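Long-range contact in mannan endo-1,4-beta-mannosidase (Bacillus subtilis, PDB 3CBW), which hydrolyses internal beta-1,4-mannosidic linkages in mannan, galactomannan and glucomannan as a secreted glycosidase: residues A[42-56]-A[69-81]. The protein carries 3 engineered substitutions. Residues are numbered along the deposited sequence; the frame is centred on the assembly and turned at random.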
loop_
_atom_site.group_PDB
_atom_site.type_symbol
_atom_site.label_atom_id
_atom_site.label_comp_id
_atom_site.label_asym_id
_atom_site.label_seq_id
_atom_site.Cartn_x
_atom_site.Cartn_y
_atom_site.Cartn_z
ATOM N N LEU A 42 -8.601 -9.898 -3.809
ATOM C CA LEU A 42 -7.284 -10.492 -3.627
ATOM C C LEU A 42 -6.905 -10.534 -2.152
ATOM O O LEU A 42 -7.054 -9.545 -1.443
ATOM C CB LEU A 42 -6.208 -9.724 -4.391
ATOM C CG LEU A 42 -5.966 -10.138 -5.841
ATOM C CD1 LEU A 42 -7.179 -9.840 -6.697
ATOM C CD2 LEU A 42 -4.754 -9.425 -6.400
ATOM N N SER A 43 -6.393 -11.670 -1.700
ATOM C CA SER A 43 -5.761 -11.741 -0.390
ATOM C C SER A 43 -4.382 -11.090 -0.436
ATOM O O SER A 43 -3.782 -10.926 -1.504
ATOM C CB SER A 43 -5.661 -13.192 0.052
ATOM O OG SER A 43 -4.904 -13.915 -0.901
ATOM N N GLY A 44 -3.877 -10.733 0.733
ATOM C CA GLY A 44 -2.606 -10.045 0.817
ATOM C C GLY A 44 -2.041 -10.154 2.198
ATOM O O GLY A 44 -2.773 -10.248 3.192
ATOM N N ALA A 45 -0.716 -10.113 2.257
ATOM C CA ALA A 45 -0.008 -10.110 3.527
ATOM C C ALA A 45 1.253 -9.281 3.439
ATOM O O ALA A 45 1.924 -9.272 2.415
ATOM C CB ALA A 45 0.357 -11.517 3.932
ATOM N N PHE A 46 1.569 -8.586 4.526
ATOM C CA PHE A 46 2.826 -7.877 4.673
ATOM C C PHE A 46 3.929 -8.868 5.033
ATOM O O PHE A 46 3.797 -9.643 5.982
ATOM C CB PHE A 46 2.695 -6.827 5.766
ATOM C CG PHE A 46 3.928 -5.996 5.970
ATOM C CD1 PHE A 46 4.512 -5.302 4.904
ATOM C CD2 PHE A 46 4.501 -5.877 7.233
ATOM C CE1 PHE A 46 5.636 -4.501 5.093
ATOM C CE2 PHE A 46 5.622 -5.070 7.430
ATOM C CZ PHE A 46 6.185 -4.384 6.357
ATOM N N GLY A 47 5.015 -8.844 4.271
ATOM C CA GLY A 47 6.128 -9.757 4.492
ATOM C C GLY A 47 7.204 -9.216 5.408
ATOM O O GLY A 47 8.041 -9.988 5.881
ATOM N N GLY A 48 7.220 -7.894 5.627
ATOM C CA GLY A 48 8.175 -7.270 6.534
ATOM C C GLY A 48 8.985 -6.149 5.905
ATOM O O GLY A 48 8.766 -5.762 4.750
ATOM N N TYR A 49 9.932 -5.642 6.689
ATOM C CA TYR A 49 10.822 -4.550 6.297
ATOM C C TYR A 49 12.103 -5.108 5.711
ATOM O O TYR A 49 12.735 -6.006 6.300
ATOM C CB TYR A 49 11.158 -3.674 7.524
ATOM C CG TYR A 49 9.952 -2.937 8.041
ATOM C CD1 TYR A 49 9.630 -1.674 7.538
ATOM C CD2 TYR A 49 9.115 -3.509 9.002
ATOM C CE1 TYR A 49 8.497 -0.994 7.976
ATOM C CE2 TYR A 49 7.978 -2.833 9.443
ATOM C CZ TYR A 49 7.686 -1.583 8.917
ATOM O OH TYR A 49 6.571 -0.920 9.351
ATOM N N SER A 50 12.505 -4.574 4.563
ATOM C CA SER A 50 13.652 -5.127 3.835
ATOM C C SER A 50 14.916 -5.193 4.712
ATOM O O SER A 50 15.211 -4.262 5.466
ATOM C CB SER A 50 13.905 -4.301 2.580
ATOM O OG SER A 50 14.791 -4.975 1.704
ATOM N N HIS A 51 15.640 -6.311 4.583
ATOM C CA HIS A 51 16.797 -6.667 5.428
ATOM C C HIS A 51 16.624 -6.269 6.891
ATOM O O HIS A 51 17.413 -5.515 7.459
ATOM C CB HIS A 51 18.110 -6.127 4.883
ATOM C CG HIS A 51 19.304 -6.798 5.488
ATOM N ND1 HIS A 51 20.108 -6.187 6.427
ATOM C CD2 HIS A 51 19.786 -8.054 5.335
ATOM C CE1 HIS A 51 21.056 -7.029 6.800
ATOM N NE2 HIS A 51 20.877 -8.173 6.161
ATOM N N ASP A 52 15.574 -6.795 7.492
ATOM C CA ASP A 52 15.256 -6.493 8.876
ATOM C C ASP A 52 14.289 -7.570 9.321
ATOM O O ASP A 52 14.642 -8.437 10.133
ATOM C CB ASP A 52 14.660 -5.077 9.018
ATOM C CG ASP A 52 14.119 -4.804 10.408
ATOM O OD1 ASP A 52 14.580 -5.431 11.387
ATOM O OD2 ASP A 52 13.207 -3.965 10.521
ATOM N N THR A 53 13.070 -7.533 8.782
ATOM C CA THR A 53 12.082 -8.559 9.084
ATOM C C THR A 53 11.474 -9.190 7.830
ATOM O O THR A 53 10.770 -10.192 7.935
ATOM C CB THR A 53 10.929 -8.016 9.943
ATOM O OG1 THR A 53 10.277 -6.942 9.245
ATOM C CG2 THR A 53 11.434 -7.542 11.311
ATOM N N PHE A 54 11.720 -8.617 6.650
ATOM C CA PHE A 54 11.145 -9.183 5.436
ATOM C C PHE A 54 11.633 -10.611 5.217
ATOM O O PHE A 54 12.831 -10.885 5.308
ATOM C CB PHE A 54 11.465 -8.384 4.180
ATOM C CG PHE A 54 10.825 -8.973 2.960
ATOM C CD1 PHE A 54 9.508 -8.669 2.646
ATOM C CD2 PHE A 54 11.503 -9.908 2.173
ATOM C CE1 PHE A 54 8.894 -9.250 1.545
ATOM C CE2 PHE A 54 10.892 -10.491 1.068
ATOM C CZ PHE A 54 9.592 -10.159 0.757
ATOM N N SER A 55 10.708 -11.506 4.898
ATOM C CA SER A 55 11.071 -12.852 4.491
ATOM C C SER A 55 9.843 -13.492 3.883
ATOM O O SER A 55 8.773 -12.886 3.841
ATOM C CB SER A 55 11.536 -13.660 5.696
ATOM O OG SER A 55 10.440 -13.925 6.536
ATOM N N MET A 56 9.986 -14.730 3.436
ATOM C CA MET A 56 8.845 -15.477 2.931
ATOM C C MET A 56 8.087 -16.197 4.035
ATOM O O MET A 56 7.099 -16.867 3.754
ATOM C CB MET A 56 9.297 -16.456 1.847
ATOM C CG MET A 56 9.927 -15.752 0.634
ATOM S SD MET A 56 8.963 -14.343 -0.059
ATOM C CE MET A 56 7.467 -15.194 -0.489
ATOM N N SER A 69 -1.838 -19.283 -0.533
ATOM C CA SER A 69 -0.903 -18.180 -0.309
ATOM C C SER A 69 -1.555 -16.844 -0.663
ATOM O O SER A 69 -2.401 -16.797 -1.554
ATOM C CB SER A 69 0.360 -18.353 -1.151
ATOM O OG SER A 69 1.024 -19.560 -0.830
ATOM N N PRO A 70 -1.140 -15.747 0.008
ATOM C CA PRO A 70 -1.731 -14.448 -0.331
ATOM C C PRO A 70 -1.443 -14.056 -1.777
ATOM O O PRO A 70 -0.329 -14.271 -2.279
ATOM C CB PRO A 70 -1.044 -13.474 0.636
ATOM C CG PRO A 70 0.197 -14.179 1.112
ATOM C CD PRO A 70 -0.144 -15.648 1.091
ATOM N N ALA A 71 -2.440 -13.506 -2.463
ATOM C CA ALA A 71 -2.218 -13.006 -3.817
ATOM C C ALA A 71 -1.200 -11.862 -3.854
ATOM O O ALA A 71 -0.371 -11.794 -4.769
ATOM C CB ALA A 71 -3.526 -12.594 -4.469
ATOM N N ILE A 72 -1.264 -10.971 -2.865
ATOM C CA ILE A 72 -0.376 -9.825 -2.776
ATOM C C ILE A 72 0.610 -10.012 -1.628
ATOM O O ILE A 72 0.230 -10.452 -0.535
ATOM C CB ILE A 72 -1.198 -8.544 -2.552
ATOM C CG1 ILE A 72 -2.089 -8.291 -3.771
ATOM C CG2 ILE A 72 -0.278 -7.338 -2.264
ATOM C CD1 ILE A 72 -3.183 -7.285 -3.519
ATOM N N TYR A 73 1.885 -9.712 -1.885
ATOM C CA TYR A 73 2.896 -9.794 -0.832
ATOM C C TYR A 73 3.601 -8.460 -0.727
ATOM O O TYR A 73 4.065 -7.911 -1.730
ATOM C CB TYR A 73 3.880 -10.924 -1.088
ATOM C CG TYR A 73 4.479 -11.496 0.175
ATOM C CD1 TYR A 73 3.670 -12.024 1.176
ATOM C CD2 TYR A 73 5.863 -11.552 0.357
ATOM C CE1 TYR A 73 4.218 -12.570 2.339
ATOM C CE2 TYR A 73 6.420 -12.108 1.522
ATOM C CZ TYR A 73 5.590 -12.624 2.492
ATOM O OH TYR A 73 6.109 -13.198 3.638
ATOM N N GLY A 74 3.653 -7.933 0.498
ATOM C CA GLY A 74 4.184 -6.608 0.720
ATOM C C GLY A 74 5.579 -6.575 1.296
ATOM O O GLY A 74 5.954 -7.434 2.105
ATOM N N CYS A 75 6.337 -5.552 0.896
ATOM C CA CYS A 75 7.617 -5.226 1.531
ATOM C C CYS A 75 7.654 -3.736 1.799
ATOM O O CYS A 75 7.022 -2.957 1.089
ATOM C CB CYS A 75 8.799 -5.621 0.626
ATOM S SG CYS A 75 10.481 -4.938 1.099
ATOM N N ASP A 76 8.399 -3.332 2.820
ATOM C CA ASP A 76 8.621 -1.909 3.061
ATOM C C ASP A 76 10.120 -1.674 3.009
ATOM O O ASP A 76 10.891 -2.301 3.727
ATOM C CB ASP A 76 7.993 -1.504 4.397
ATOM C CG ASP A 76 7.919 -0.003 4.589
ATOM O OD1 ASP A 76 8.968 0.677 4.535
ATOM O OD2 ASP A 76 6.790 0.485 4.836
ATOM N N TYR A 77 10.539 -0.793 2.111
ATOM C CA TYR A 77 11.951 -0.503 1.925
ATOM C C TYR A 77 12.560 0.339 3.052
ATOM O O TYR A 77 13.796 0.386 3.189
ATOM C CB TYR A 77 12.140 0.324 0.667
ATOM C CG TYR A 77 12.067 -0.317 -0.704
ATOM C CD1 TYR A 77 12.189 -1.699 -0.916
ATOM C CD2 TYR A 77 11.977 0.504 -1.818
ATOM C CE1 TYR A 77 12.186 -2.229 -2.219
ATOM C CE2 TYR A 77 11.991 -0.003 -3.106
ATOM C CZ TYR A 77 12.095 -1.362 -3.308
ATOM O OH TYR A 77 12.124 -1.820 -4.606
ATOM N N ALA A 78 11.731 1.061 3.804
ATOM C CA ALA A 78 12.251 2.150 4.629
ATOM C C ALA A 78 12.123 1.869 6.114
ATOM O O ALA A 78 11.017 1.728 6.641
ATOM C CB ALA A 78 11.585 3.460 4.259
ATOM N N ARG A 79 13.276 1.786 6.780
ATOM C CA ARG A 79 13.333 1.546 8.199
ATOM C C ARG A 79 13.567 2.899 8.878
ATOM O O ARG A 79 14.656 3.188 9.382
ATOM C CB ARG A 79 14.438 0.534 8.530
ATOM C CG ARG A 79 14.200 -0.912 7.983
ATOM C CD ARG A 79 14.563 -1.129 6.492
ATOM N NE ARG A 79 15.875 -0.559 6.199
ATOM C CZ ARG A 79 17.045 -1.172 6.377
ATOM N NH1 ARG A 79 17.109 -2.445 6.767
ATOM N NH2 ARG A 79 18.167 -0.509 6.126
ATOM N N GLY A 80 12.522 3.719 8.905
ATOM C CA GLY A 80 12.665 5.146 9.219
ATOM C C GLY A 80 12.924 5.509 10.670
ATOM O O GLY A 80 13.088 6.687 10.982
ATOM N N TRP A 81 12.929 4.505 11.546
ATOM C CA TRP A 81 13.317 4.676 12.956
ATOM C C TRP A 81 14.836 4.675 13.149
ATOM O O TRP A 81 15.319 5.096 14.198
ATOM C CB TRP A 81 12.696 3.579 13.829
ATOM C CG TRP A 81 12.993 2.196 13.326
ATOM C CD1 TRP A 81 14.053 1.397 13.665
ATOM C CD2 TRP A 81 12.227 1.464 12.365
ATOM N NE1 TRP A 81 13.987 0.206 12.972
ATOM C CE2 TRP A 81 12.877 0.226 12.166
ATOM C CE3 TRP A 81 11.047 1.736 11.651
ATOM C CZ2 TRP A 81 12.379 -0.746 11.292
ATOM C CZ3 TRP A 81 10.560 0.767 10.779
ATOM C CH2 TRP A 81 11.228 -0.454 10.611
HETATM O O HOH W 1 19.859 -3.547 7.180
#
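Gly44, Ala45 and Phe46 pair in parallel with Ile72, Tyr73 and Gly74, the strand axes 4.4 Å apart at closest and 28° from parallel; before Tyr49 meets Asp76 the register slips by one residue, a beta bulge. Backbone bonds continue on both sides of it, Gly47 N to Gly74 O (2.7 Å) and Asp76 N to Gly48 O (3.1 Å). Tyr73, its CG anti to the backbone N (chi1 -152°), reaches past Gly47 so that OH donates to Ser55 O at 2.7 Å, in the carbonyl plane on a lone pair; Ala59 N of the following helix bonds the same hydroxyl. Met56 SD makes an oblique Met-aromatic contact with Tyr73 CE2 (3.7 Å). A leucine in place of Tyr73 would probably leave Ser55 O and Ala59 N without this shared partner and weaken the tie between strand and helix start. The edge of Trp81 meets the face of Tyr49, CH2 over the ring centre and planes at 85°, while Phe46 CZ approaches the opposite face. Asp76 CB packs 3.5 Å from Tyr49 CD1; its OD2 bonds His114, a probable substrate-binding residue. This is a beta-alpha-beta unit of the family 26 TIM barrel, strands 41-49 and 72-79 joined through helix 57-66.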